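Local coordinates for protein WYL1 (Ruminococcus sp., PDB 6OAW) that probably acts as a WYL-domain accessory protein that modulates the RNA-targeting effector of a Type VI-D CRISPR-Cas system, at residues B[384-387]-B[388-391]; B[374-377]-B[378-381]; B[349-352]-B[353-356]; B[170-173]-B[174-177]. All coordinates share one frame; numbering follows the deposited sequence.

Interaction 1 (B[384-387]-B[388-391]); sequences ADAY and NREV. Unlike the reference sequence in segment 384-387: D385 (reference Glu).
With CG turned anti to the backbone N (chi1 165°), D385 leans along the helix toward R389, whose chain bends at chi3 (-59°) and folds its guanidinium back over the preceding turn. The two residues, four positions apart, make a salt bridge in which D385 OD2 sits 3.5 Å from R389 NH2. The carboxylate and guanidinium planes stand 78° apart, and OD2 lies over one face of the guanidinium, well out of its plane, so charge attraction holds the pair without a directed N-H. R389 NH1 meanwhile comes within 4.1 Å of A386 CB. This is an i to i+4 ion pair on the exposed side of helix 370-389, close to its C-terminal end. Beneath it the backbone keeps the alpha-helical pattern at first: N388 N donates to A384 O at 2.8 Å and R389 N to D385 O at 2.9 Å. One residue later the pattern shortens, E390 N making a weak i to i+3 bond of 3.2 Å to Y387 O. Away from the ion pair, helix 370-389 meets the second subunit of the assembly: Y387 OH is hydrogen-bonded to I366 N of that subunit, and N388 packs on V381 of the same neighbour.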
ATOM      1  N   ALA B 384       0.915 -26.577 -19.169  1.00 35.90           N
ATOM      2  CA  ALA B 384       1.224 -27.953 -18.729  1.00 38.87           C
ATOM      3  C   ALA B 384       2.470 -28.440 -19.479  1.00 41.40           C
ATOM      4  O   ALA B 384       3.396 -29.032 -18.864  1.00 41.52           O
ATOM      5  CB  ALA B 384       0.049 -28.867 -18.983  1.00 39.30           C
ATOM      6  N   ASP B 385       2.493 -28.200 -20.784  1.00 41.28           N
ATOM      7  CA  ASP B 385       3.599 -28.685 -21.641  1.00 43.97           C
ATOM      8  C   ASP B 385       4.880 -27.959 -21.197  1.00 43.37           C
ATOM      9  O   ASP B 385       5.929 -28.603 -21.142  1.00 45.68           O
ATOM     10  CB  ASP B 385       3.189 -28.557 -23.111  1.00 46.38           C
ATOM     11  CG  ASP B 385       4.355 -28.690 -24.053  1.00 50.97           C
ATOM     12  OD1 ASP B 385       4.710 -29.843 -24.382  1.00 56.42           O
ATOM     13  OD2 ASP B 385       4.933 -27.640 -24.396  1.00 56.47           O
ATOM     14  N   ALA B 386       4.801 -26.672 -20.840  1.00 41.57           N
ATOM     15  CA  ALA B 386       5.974 -25.885 -20.378  1.00 42.04           C
ATOM     16  C   ALA B 386       6.499 -26.473 -19.059  1.00 42.11           C
ATOM     17  O   ALA B 386       7.700 -26.735 -18.955  1.00 44.58           O
ATOM     18  CB  ALA B 386       5.609 -24.430 -20.274  1.00 40.72           C
ATOM     19  N   TYR B 387       5.622 -26.730 -18.088  1.00 41.51           N
ATOM     20  CA  TYR B 387       6.042 -27.274 -16.773  1.00 43.77           C
ATOM     21  C   TYR B 387       6.592 -28.696 -16.944  1.00 47.62           C
ATOM     22  O   TYR B 387       7.674 -28.986 -16.349  1.00 49.83           O
ATOM     23  CB  TYR B 387       4.929 -27.161 -15.743  1.00 41.14           C
ATOM     24  CG  TYR B 387       4.817 -25.773 -15.176  1.00 40.51           C
ATOM     25  CD1 TYR B 387       5.649 -25.370 -14.144  1.00 41.86           C
ATOM     26  CD2 TYR B 387       3.893 -24.863 -15.669  1.00 37.88           C
ATOM     27  CE1 TYR B 387       5.577 -24.092 -13.633  1.00 41.78           C
ATOM     28  CE2 TYR B 387       3.796 -23.586 -15.152  1.00 37.05           C
ATOM     29  CZ  TYR B 387       4.666 -23.195 -14.155  1.00 39.08           C
ATOM     30  OH  TYR B 387       4.605 -21.948 -13.633  1.00 41.11           O
ATOM     31  N   ASN B 388       5.920 -29.542 -17.740  1.00 49.10           N
ATOM     32  CA  ASN B 388       6.379 -30.935 -18.018  1.00 52.71           C
ATOM     33  C   ASN B 388       7.744 -30.899 -18.698  1.00 56.03           C
ATOM     34  O   ASN B 388       8.565 -31.727 -18.339  1.00 60.54           O
ATOM     35  CB  ASN B 388       5.354 -31.750 -18.811  1.00 52.98           C
ATOM     36  CG  ASN B 388       4.207 -32.241 -17.938  1.00 54.62           C
ATOM     37  OD1 ASN B 388       4.426 -32.553 -16.759  1.00 57.94           O
ATOM     38  ND2 ASN B 388       2.991 -32.318 -18.480  1.00 50.58           N
ATOM     39  N   ARG B 389       7.985 -29.975 -19.619  1.00 58.66           N
ATOM     40  CA  ARG B 389       9.274 -29.857 -20.364  1.00 64.30           C
ATOM     41  C   ARG B 389      10.434 -29.770 -19.360  1.00 66.35           C
ATOM     42  O   ARG B 389      11.456 -30.359 -19.637  1.00 66.25           O
ATOM     43  CB  ARG B 389       9.270 -28.631 -21.290  1.00 66.53           C
ATOM     44  CG  ARG B 389       9.051 -28.911 -22.772  1.00 70.44           C
ATOM     45  CD  ARG B 389       9.564 -27.757 -23.629  1.00 73.86           C
ATOM     46  NE  ARG B 389       8.938 -26.466 -23.332  1.00 73.06           N
ATOM     47  CZ  ARG B 389       8.170 -25.758 -24.168  1.00 77.10           C
ATOM     48  NH1 ARG B 389       7.641 -24.603 -23.776  1.00 77.16           N
ATOM     49  NH2 ARG B 389       7.924 -26.197 -25.395  1.00 81.09           N
ATOM     50  N   GLU B 390      10.268 -29.073 -18.231  1.00 68.16           N
ATOM     51  CA  GLU B 390      11.343 -28.864 -17.218  1.00 72.68           C
ATOM     52  C   GLU B 390      11.672 -30.171 -16.475  1.00 78.48           C
ATOM     53  O   GLU B 390      12.747 -30.217 -15.848  1.00 82.96           O
ATOM     54  CB  GLU B 390      10.931 -27.793 -16.199  1.00 71.06           C
ATOM     55  CG  GLU B 390      10.825 -26.396 -16.775  1.00 69.34           C
ATOM     56  CD  GLU B 390      12.056 -25.914 -17.535  1.00 71.95           C
ATOM     57  OE1 GLU B 390      13.203 -26.019 -17.022  1.00 72.36           O
ATOM     58  OE2 GLU B 390      11.863 -25.398 -18.635  1.00 70.12           O
ATOM     59  N   VAL B 391      10.800 -31.184 -16.512  1.00 81.86           N
ATOM     60  CA  VAL B 391      10.965 -32.446 -15.725  1.00 88.70           C
ATOM     61  C   VAL B 391      11.692 -33.509 -16.566  1.00 94.95           C
ATOM     62  O   VAL B 391      12.508 -34.237 -15.970  1.00100.92           O
ATOM     63  CB  VAL B 391       9.611 -32.992 -15.221  1.00 86.88           C
ATOM     64  CG1 VAL B 391       9.738 -34.386 -14.616  1.00 90.61           C
ATOM     65  CG2 VAL B 391       8.958 -32.054 -14.223  1.00 85.12           C
TER

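Interaction 2 (B[374-377]-B[378-381]); sequences EEMR and TLYV
T378 turns its hydroxyl back to the carbonyl oxygen of E374, one turn earlier in helix 370-389, and its OG1 donates to E374 O at 3.0 Å. This is the familiar back-bond of an intrahelical threonine. OG1 lies anti to its own carbonyl carbon (chi1 -65°), which aims the hydroxyl down the helix toward the preceding turn. The same E374 O also accepts from T378 N, at 3.0 Å, and the two donors approach from opposite faces of the carbonyl plane; a single oxygen is thus gripped twice by one residue. The regular i to i+4 pattern continues with L379 N to E375 O, Y380 N to M376 O and V381 N to R377 O.

R377 and V381 run side by side and point the same way, R377 CG lying 4.1 Å from V381 CG2. The extended R377 chain then carries its guanidinium to the second subunit, where NE is hydrogen-bonded to N388 OD1 of that subunit. On another side of the helix, the selenomethionine M376 packs its CE against L379 CD2 at 4.3 Å. Y380 joins in the dimer contact as well, its ring stacked on Y380 of the second subunit and its OH bonded to N358 O in its own chain. Within the helix, M376 O meets the edge of the Y380 ring, in its plane, at 3.3 Å from CD2.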
ATOM      1  N   GLU B 374     -12.009 -21.990 -24.897  1.00 35.96           N
ATOM      2  CA  GLU B 374     -10.901 -22.208 -25.857  1.00 37.50           C
ATOM      3  C   GLU B 374      -9.614 -21.504 -25.356  1.00 37.61           C
ATOM      4  O   GLU B 374      -8.530 -22.108 -25.461  1.00 33.43           O
ATOM      5  CB  GLU B 374     -11.323 -21.749 -27.250  1.00 40.57           C
ATOM      6  CG  GLU B 374     -12.457 -22.584 -27.857  1.00 43.93           C
ATOM      7  CD  GLU B 374     -13.161 -21.955 -29.044  1.00 46.91           C
ATOM      8  OE1 GLU B 374     -14.294 -22.402 -29.374  1.00 50.98           O
ATOM      9  OE2 GLU B 374     -12.542 -21.077 -29.678  1.00 47.43           O
ATOM     10  N   GLU B 375      -9.729 -20.297 -24.788  1.00 39.90           N
ATOM     11  CA  GLU B 375      -8.558 -19.568 -24.218  1.00 41.60           C
ATOM     12  C   GLU B 375      -8.026 -20.334 -23.004  1.00 36.70           C
ATOM     13  O   GLU B 375      -6.825 -20.485 -22.911  1.00 35.96           O
ATOM     14  CB  GLU B 375      -8.876 -18.138 -23.779  1.00 43.75           C
ATOM     15  CG  GLU B 375      -8.950 -17.173 -24.938  1.00 51.34           C
ATOM     16  CD  GLU B 375      -9.458 -15.807 -24.520  1.00 54.42           C
ATOM     17  OE1 GLU B 375     -10.473 -15.339 -25.131  1.00 56.55           O
ATOM     18  OE2 GLU B 375      -8.871 -15.260 -23.527  1.00 56.93           O
HETATM   19  N   MSE B 376      -8.898 -20.776 -22.109  1.00 35.04           N
HETATM   20  CA  MSE B 376      -8.464 -21.511 -20.897  1.00 33.87           C
HETATM   21  C   MSE B 376      -7.803 -22.817 -21.332  1.00 33.99           C
HETATM   22  O   MSE B 376      -6.728 -23.107 -20.788  1.00 31.96           O
HETATM   23  CB  MSE B 376      -9.630 -21.794 -19.958  1.00 34.64           C
HETATM   24  CG  MSE B 376     -10.229 -20.546 -19.314  1.00 38.94           C
HETATM   25 SE   MSE B 376      -8.904 -19.391 -18.386  1.00 41.92          SE
HETATM   26  CE  MSE B 376      -8.311 -18.125 -19.779  1.00 39.85           C
ATOM     27  N   ARG B 377      -8.391 -23.544 -22.305  1.00 33.28           N
ATOM     28  CA  ARG B 377      -7.822 -24.833 -22.758  1.00 32.99           C
ATOM     29  C   ARG B 377      -6.394 -24.590 -23.290  1.00 32.22           C
ATOM     30  O   ARG B 377      -5.495 -25.358 -22.916  1.00 32.40           O
ATOM     31  CB  ARG B 377      -8.682 -25.527 -23.812  1.00 35.65           C
ATOM     32  CG  ARG B 377      -8.149 -26.910 -24.172  1.00 36.67           C
ATOM     33  CD  ARG B 377      -8.944 -27.494 -25.299  1.00 38.47           C
ATOM     34  NE  ARG B 377      -8.524 -28.860 -25.575  1.00 39.33           N
ATOM     35  CZ  ARG B 377      -8.526 -29.414 -26.782  1.00 40.28           C
ATOM     36  NH1 ARG B 377      -8.952 -28.723 -27.827  1.00 40.83           N
ATOM     37  NH2 ARG B 377      -8.112 -30.658 -26.940  1.00 40.60           N
ATOM     38  N   THR B 378      -6.209 -23.579 -24.138  1.00 32.11           N
ATOM     39  CA  THR B 378      -4.895 -23.170 -24.694  1.00 34.84           C
ATOM     40  C   THR B 378      -3.934 -22.813 -23.542  1.00 33.76           C
ATOM     41  O   THR B 378      -2.833 -23.387 -23.499  1.00 32.88           O
ATOM     42  CB  THR B 378      -5.085 -21.987 -25.652  1.00 38.09           C
ATOM     43  OG1 THR B 378      -5.856 -22.522 -26.723  1.00 41.02           O
ATOM     44  CG2 THR B 378      -3.784 -21.396 -26.174  1.00 39.23           C
ATOM     45  N   LEU B 379      -4.340 -21.914 -22.632  1.00 31.18           N
ATOM     46  CA  LEU B 379      -3.465 -21.488 -21.509  1.00 32.34           C
ATOM     47  C   LEU B 379      -2.974 -22.730 -20.758  1.00 31.72           C
ATOM     48  O   LEU B 379      -1.740 -22.870 -20.549  1.00 31.51           O
ATOM     49  CB  LEU B 379      -4.227 -20.547 -20.578  1.00 31.80           C
ATOM     50  CG  LEU B 379      -3.526 -20.178 -19.266  1.00 33.08           C
ATOM     51  CD1 LEU B 379      -2.257 -19.352 -19.526  1.00 34.32           C
ATOM     52  CD2 LEU B 379      -4.501 -19.408 -18.362  1.00 30.93           C
ATOM     53  N   TYR B 380      -3.895 -23.623 -20.408  1.00 30.81           N
ATOM     54  CA  TYR B 380      -3.589 -24.788 -19.544  1.00 30.76           C
ATOM     55  C   TYR B 380      -2.802 -25.821 -20.339  1.00 32.18           C
ATOM     56  O   TYR B 380      -1.845 -26.349 -19.757  1.00 35.12           O
ATOM     57  CB  TYR B 380      -4.855 -25.352 -18.897  1.00 32.46           C
ATOM     58  CG  TYR B 380      -5.136 -24.633 -17.614  1.00 32.44           C
ATOM     59  CD1 TYR B 380      -4.492 -25.007 -16.449  1.00 32.94           C
ATOM     60  CD2 TYR B 380      -5.890 -23.479 -17.604  1.00 31.36           C
ATOM     61  CE1 TYR B 380      -4.629 -24.279 -15.282  1.00 32.92           C
ATOM     62  CE2 TYR B 380      -6.028 -22.738 -16.443  1.00 32.36           C
ATOM     63  CZ  TYR B 380      -5.407 -23.147 -15.271  1.00 32.39           C
ATOM     64  OH  TYR B 380      -5.549 -22.448 -14.102  1.00 33.58           O
ATOM     65  N   VAL B 381      -3.171 -26.127 -21.595  1.00 31.85           N
ATOM     66  CA  VAL B 381      -2.480 -27.228 -22.319  1.00 33.28           C
ATOM     67  C   VAL B 381      -1.043 -26.749 -22.578  1.00 33.83           C
ATOM     68  O   VAL B 381      -0.140 -27.527 -22.347  1.00 33.71           O
ATOM     69  CB  VAL B 381      -3.222 -27.662 -23.601  1.00 36.15           C
ATOM     70  CG1 VAL B 381      -2.340 -28.518 -24.522  1.00 37.75           C
ATOM     71  CG2 VAL B 381      -4.498 -28.412 -23.259  1.00 36.35           C
TER

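Interaction 3 (B[349-352]-B[353-356]); sequences PPIQ and VKYY
The backbone passes from an extended P349 (psi 137°) into helical values at P350, and from there V353 N, K354 N and Y355 N bond back to P349 O, P350 O and I351 O. These residues make up nearly all of the short helix 350-357, with P349 at its N-cap and P350 its first helical residue, a place that suits proline because no backbone N-H is needed there. P349 O serves two donors, Q352 N at 3.0 Å and V353 N at 3.3 Å, while Y356 N makes only a weak bond to Q352 O.

The side-chain contact is an i to i+4 pairing of I351 with Y355. The two run alongside each other, pointing the same way, and I351 CG1 makes a CH-pi contact over the face of the tyrosine ring, 3.9 Å from its centroid and 24° off the normal. Setting CG1 anti to the backbone N (chi1 -174°) and extending chi2 lays the ethyl arm along the ring, so that I351 CD1 continues outward to Y355 OH, 3.4 Å away.

K354 leaves the helix with bends at chi2 and chi3, and its NZ forms a salt bridge with E375 on helix 370-389, tying the two helices together. V353 packs instead on strand 310-314. Q352 and Y356 are both buried; Q352 NE2 is bonded to Q328 O and Y356 OH to I325 O. Near the base of the Y355 ring, the backbone oxygen I351 O stands over one face, 3.4 Å from Y355 CG.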
ATOM      1  N   PRO B 349     -19.459  -9.747 -16.718  1.00 44.57           N
ATOM      2  CA  PRO B 349     -18.917  -9.834 -18.071  1.00 43.40           C
ATOM      3  C   PRO B 349     -17.970 -11.023 -18.229  1.00 40.86           C
ATOM      4  O   PRO B 349     -17.190 -11.349 -17.336  1.00 39.47           O
ATOM      5  CB  PRO B 349     -18.195  -8.493 -18.232  1.00 45.33           C
ATOM      6  CG  PRO B 349     -18.964  -7.555 -17.315  1.00 47.03           C
ATOM      7  CD  PRO B 349     -19.358  -8.403 -16.127  1.00 45.58           C
ATOM      8  N   PRO B 350     -18.075 -11.770 -19.353  1.00 41.11           N
ATOM      9  CA  PRO B 350     -17.237 -12.955 -19.565  1.00 38.04           C
ATOM     10  C   PRO B 350     -15.736 -12.716 -19.325  1.00 36.65           C
ATOM     11  O   PRO B 350     -15.018 -13.621 -18.870  1.00 34.30           O
ATOM     12  CB  PRO B 350     -17.491 -13.303 -21.047  1.00 39.04           C
ATOM     13  CG  PRO B 350     -18.865 -12.744 -21.356  1.00 41.76           C
ATOM     14  CD  PRO B 350     -19.061 -11.559 -20.432  1.00 42.52           C
ATOM     15  N   ILE B 351     -15.244 -11.531 -19.674  1.00 39.33           N
ATOM     16  CA  ILE B 351     -13.792 -11.204 -19.535  1.00 40.21           C
ATOM     17  C   ILE B 351     -13.390 -11.246 -18.047  1.00 39.44           C
ATOM     18  O   ILE B 351     -12.267 -11.779 -17.765  1.00 37.74           O
ATOM     19  CB  ILE B 351     -13.407  -9.878 -20.207  1.00 43.36           C
ATOM     20  CG1 ILE B 351     -11.890  -9.698 -20.137  1.00 44.85           C
ATOM     21  CG2 ILE B 351     -14.133  -8.711 -19.573  1.00 46.70           C
ATOM     22  CD1 ILE B 351     -11.369  -8.585 -20.996  1.00 47.73           C
ATOM     23  N   GLN B 352     -14.270 -10.788 -17.138  1.00 39.28           N
ATOM     24  CA  GLN B 352     -13.989 -10.756 -15.679  1.00 39.26           C
ATOM     25  C   GLN B 352     -14.029 -12.180 -15.146  1.00 38.69           C
ATOM     26  O   GLN B 352     -13.184 -12.530 -14.316  1.00 37.22           O
ATOM     27  CB  GLN B 352     -14.986  -9.876 -14.945  1.00 39.83           C
ATOM     28  CG  GLN B 352     -14.767  -9.812 -13.440  1.00 39.94           C
ATOM     29  CD  GLN B 352     -15.841  -8.954 -12.803  1.00 42.71           C
ATOM     30  OE1 GLN B 352     -16.599  -8.269 -13.490  1.00 42.81           O
ATOM     31  NE2 GLN B 352     -15.943  -9.031 -11.489  1.00 42.63           N
ATOM     32  N   VAL B 353     -14.971 -12.997 -15.618  1.00 39.22           N
ATOM     33  CA  VAL B 353     -15.028 -14.443 -15.229  1.00 37.90           C
ATOM     34  C   VAL B 353     -13.679 -15.099 -15.570  1.00 36.73           C
ATOM     35  O   VAL B 353     -13.111 -15.789 -14.710  1.00 35.87           O
ATOM     36  CB  VAL B 353     -16.212 -15.166 -15.910  1.00 36.65           C
ATOM     37  CG1 VAL B 353     -16.375 -16.587 -15.402  1.00 35.81           C
ATOM     38  CG2 VAL B 353     -17.499 -14.405 -15.677  1.00 40.42           C
ATOM     39  N   LYS B 354     -13.214 -14.900 -16.794  1.00 35.78           N
ATOM     40  CA  LYS B 354     -11.939 -15.446 -17.326  1.00 35.78           C
ATOM     41  C   LYS B 354     -10.761 -14.979 -16.444  1.00 35.28           C
ATOM     42  O   LYS B 354      -9.932 -15.818 -16.010  1.00 31.60           O
ATOM     43  CB  LYS B 354     -11.777 -14.883 -18.738  1.00 37.82           C
ATOM     44  CG  LYS B 354     -11.309 -15.798 -19.831  1.00 40.47           C
ATOM     45  CD  LYS B 354     -10.324 -15.128 -20.752  1.00 43.44           C
ATOM     46  CE  LYS B 354     -10.886 -13.969 -21.538  1.00 46.04           C
ATOM     47  NZ  LYS B 354      -9.805 -13.034 -21.924  1.00 47.69           N
ATOM     48  N   TYR B 355     -10.672 -13.675 -16.158  1.00 36.78           N
ATOM     49  CA  TYR B 355      -9.581 -13.115 -15.314  1.00 37.82           C
ATOM     50  C   TYR B 355      -9.692 -13.678 -13.892  1.00 36.88           C
ATOM     51  O   TYR B 355      -8.676 -13.749 -13.207  1.00 39.25           O
ATOM     52  CB  TYR B 355      -9.545 -11.581 -15.259  1.00 39.70           C
ATOM     53  CG  TYR B 355      -9.197 -10.870 -16.541  1.00 41.68           C
ATOM     54  CD1 TYR B 355      -8.564 -11.522 -17.585  1.00 43.87           C
ATOM     55  CD2 TYR B 355      -9.454  -9.521 -16.686  1.00 46.17           C
ATOM     56  CE1 TYR B 355      -8.204 -10.848 -18.742  1.00 45.66           C
ATOM     57  CE2 TYR B 355      -9.120  -8.836 -17.839  1.00 48.37           C
ATOM     58  CZ  TYR B 355      -8.491  -9.504 -18.869  1.00 47.72           C
ATOM     59  OH  TYR B 355      -8.132  -8.824 -19.997  1.00 52.33           O
ATOM     60  N   TYR B 356     -10.861 -14.150 -13.463  1.00 35.39           N
ATOM     61  CA  TYR B 356     -10.988 -14.712 -12.098  1.00 35.82           C
ATOM     62  C   TYR B 356     -10.610 -16.195 -12.057  1.00 36.06           C
ATOM     63  O   TYR B 356      -9.890 -16.620 -11.131  1.00 35.96           O
ATOM     64  CB  TYR B 356     -12.398 -14.560 -11.563  1.00 35.58           C
ATOM     65  CG  TYR B 356     -12.511 -14.932 -10.117  1.00 36.95           C
ATOM     66  CD1 TYR B 356     -11.974 -14.131  -9.128  1.00 37.69           C
ATOM     67  CD2 TYR B 356     -13.092 -16.129  -9.733  1.00 37.29           C
ATOM     68  CE1 TYR B 356     -12.083 -14.476  -7.794  1.00 39.03           C
ATOM     69  CE2 TYR B 356     -13.174 -16.502  -8.402  1.00 37.92           C
ATOM     70  CZ  TYR B 356     -12.686 -15.663  -7.426  1.00 38.86           C
ATOM     71  OH  TYR B 356     -12.783 -16.007  -6.102  1.00 42.79           O
TER

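Interaction 4 (B[170-173]-B[174-177]); sequences EDYA and LLSD
L175 N donates to Y172 O at 3.0 Å, closing a type I beta turn from Y172 to L175 that brings the chain out of helix 161-172. One residue earlier, L174 N makes a bond of the same i to i+3 kind to D171 O, also 3.0 Å. In both, the donor stands above the carbonyl plane, by 62° at D171 O and by 49° at Y172 O, as the chain winds more tightly than in an alpha helix.

Both leucine side chains lie against backbone carbonyl oxygens of the last helical turn. L174 CG rests 3.4 Å from E170 O, and its branch atom CD1 is 3.8 Å from that same oxygen. L175, with CG anti to its carbonyl carbon (chi1 -67°), folds back over the turn, bringing CG to 3.4 Å from Y172 O and CD1 obliquely toward the Y172 ring, 4.5 Å from the ring atom CD1. The backbone of the turn is therefore lined on two sides by its own leucines, L174 reaching back one residue further along the helix than L175 does.

The next shell fixes the groups that make the turn. The Y172 ring is buried among I36 of helix 30-44 and R180, L183 and I184 of helix 177-184, with its hydroxyl bonded to D39 OD2. L175 packs on L183 too, so both residues bridge the outgoing turn to the following helix. Beyond the turn, S176 takes the N-cap position of helix 177-184, its OG capping a backbone N just past D177.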
ATOM      1  N   GLU B 170       9.546  11.580  -1.339  1.00 45.85           N
ATOM      2  CA  GLU B 170       9.400  10.402  -0.442  1.00 44.75           C
ATOM      3  C   GLU B 170       7.912  10.219  -0.128  1.00 42.64           C
ATOM      4  O   GLU B 170       7.444   9.059  -0.132  1.00 42.82           O
ATOM      5  CB  GLU B 170      10.177  10.517   0.868  1.00 44.64           C
ATOM      6  CG  GLU B 170      11.672  10.586   0.698  1.00 47.92           C
ATOM      7  CD  GLU B 170      12.426   9.295   0.445  1.00 49.35           C
ATOM      8  OE1 GLU B 170      11.795   8.211   0.330  1.00 48.30           O
ATOM      9  OE2 GLU B 170      13.676   9.373   0.340  1.00 49.89           O
ATOM     10  N   ASP B 171       7.176  11.294   0.117  1.00 41.90           N
ATOM     11  CA  ASP B 171       5.720  11.177   0.404  1.00 42.37           C
ATOM     12  C   ASP B 171       4.968  10.732  -0.864  1.00 41.45           C
ATOM     13  O   ASP B 171       4.108   9.858  -0.764  1.00 40.32           O
ATOM     14  CB  ASP B 171       5.104  12.474   0.907  1.00 42.38           C
ATOM     15  CG  ASP B 171       5.293  12.727   2.378  1.00 44.99           C
ATOM     16  OD1 ASP B 171       5.940  11.890   3.038  1.00 48.31           O
ATOM     17  OD2 ASP B 171       4.832  13.789   2.822  1.00 45.53           O
ATOM     18  N   TYR B 172       5.282  11.324  -2.012  1.00 40.81           N
ATOM     19  CA  TYR B 172       4.712  10.904  -3.314  1.00 41.27           C
ATOM     20  C   TYR B 172       4.794   9.376  -3.422  1.00 40.56           C
ATOM     21  O   TYR B 172       3.758   8.717  -3.589  1.00 40.21           O
ATOM     22  CB  TYR B 172       5.440  11.576  -4.477  1.00 41.55           C
ATOM     23  CG  TYR B 172       5.000  11.023  -5.802  1.00 41.94           C
ATOM     24  CD1 TYR B 172       3.804  11.410  -6.382  1.00 41.32           C
ATOM     25  CD2 TYR B 172       5.756  10.040  -6.427  1.00 42.10           C
ATOM     26  CE1 TYR B 172       3.395  10.882  -7.593  1.00 42.04           C
ATOM     27  CE2 TYR B 172       5.370   9.507  -7.636  1.00 42.72           C
ATOM     28  CZ  TYR B 172       4.185   9.924  -8.218  1.00 43.63           C
ATOM     29  OH  TYR B 172       3.860   9.365  -9.420  1.00 43.41           O
ATOM     30  N   ALA B 173       5.992   8.833  -3.211  1.00 41.73           N
ATOM     31  CA  ALA B 173       6.323   7.401  -3.396  1.00 43.21           C
ATOM     32  C   ALA B 173       5.521   6.488  -2.477  1.00 43.59           C
ATOM     33  O   ALA B 173       5.500   5.280  -2.797  1.00 44.16           O
ATOM     34  CB  ALA B 173       7.789   7.169  -3.172  1.00 42.79           C
ATOM     35  N   LEU B 174       4.942   6.997  -1.382  1.00 44.54           N
ATOM     36  CA  LEU B 174       4.200   6.177  -0.379  1.00 46.16           C
ATOM     37  C   LEU B 174       2.707   6.119  -0.730  1.00 43.64           C
ATOM     38  O   LEU B 174       1.975   5.289  -0.153  1.00 42.34           O
ATOM     39  CB  LEU B 174       4.420   6.749   1.038  1.00 47.54           C
ATOM     40  CG  LEU B 174       5.845   6.581   1.596  1.00 50.30           C
ATOM     41  CD1 LEU B 174       6.002   7.263   2.949  1.00 51.81           C
ATOM     42  CD2 LEU B 174       6.273   5.121   1.676  1.00 50.58           C
ATOM     43  N   LEU B 175       2.237   7.007  -1.594  1.00 42.31           N
ATOM     44  CA  LEU B 175       0.804   7.073  -1.967  1.00 41.90           C
ATOM     45  C   LEU B 175       0.410   5.795  -2.706  1.00 40.04           C
ATOM     46  O   LEU B 175       1.294   5.186  -3.376  1.00 38.14           O
ATOM     47  CB  LEU B 175       0.569   8.279  -2.872  1.00 42.89           C
ATOM     48  CG  LEU B 175       0.756   9.635  -2.212  1.00 44.17           C
ATOM     49  CD1 LEU B 175       0.659  10.737  -3.257  1.00 45.34           C
ATOM     50  CD2 LEU B 175      -0.282   9.830  -1.109  1.00 44.23           C
ATOM     51  N   SER B 176      -0.876   5.461  -2.679  1.00 39.58           N
ATOM     52  CA  SER B 176      -1.436   4.348  -3.500  1.00 40.07           C
ATOM     53  C   SER B 176      -1.255   4.655  -4.997  1.00 38.95           C
ATOM     54  O   SER B 176      -1.101   5.846  -5.358  1.00 37.90           O
ATOM     55  CB  SER B 176      -2.881   4.136  -3.150  1.00 40.27           C
ATOM     56  OG  SER B 176      -3.672   5.175  -3.709  1.00 39.96           O
ATOM     57  N   ASP B 177      -1.318   3.634  -5.854  1.00 39.44           N
ATOM     58  CA  ASP B 177      -1.240   3.808  -7.323  1.00 39.38           C
ATOM     59  C   ASP B 177      -2.242   4.880  -7.773  1.00 38.50           C
ATOM     60  O   ASP B 177      -1.815   5.800  -8.489  1.00 39.47           O
ATOM     61  CB  ASP B 177      -1.408   2.462  -8.057  1.00 40.49           C
ATOM     62  CG  ASP B 177      -0.260   1.481  -7.807  1.00 42.03           C
ATOM     63  OD1 ASP B 177       0.711   1.862  -7.131  1.00 43.57           O
ATOM     64  OD2 ASP B 177      -0.344   0.321  -8.263  1.00 45.88           O
TER

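In the fold
Interactions 1 and 2 share helix 370-389 and follow each other along it, both facing the second subunit; neither interaction 3 nor interaction 4 touches that subunit. Their chemistry differs: interaction 1 pairs charges near the exposed end of the helix, whereas interaction 2 relies on a threonine back-bond and apolar neighbours. Interaction 3, on the short helix 350-357, is joined to interaction 2 by a salt bridge and by packing of M376 on K354; an aliphatic chain over an aromatic face dominates within it. Interaction 4, a helix-to-helix turn nearer the chain's centre, stands about 16 Å from interaction 3 by nearest atoms. Interaction 1 has the most exposed residues, four of eight, and interaction 3 none.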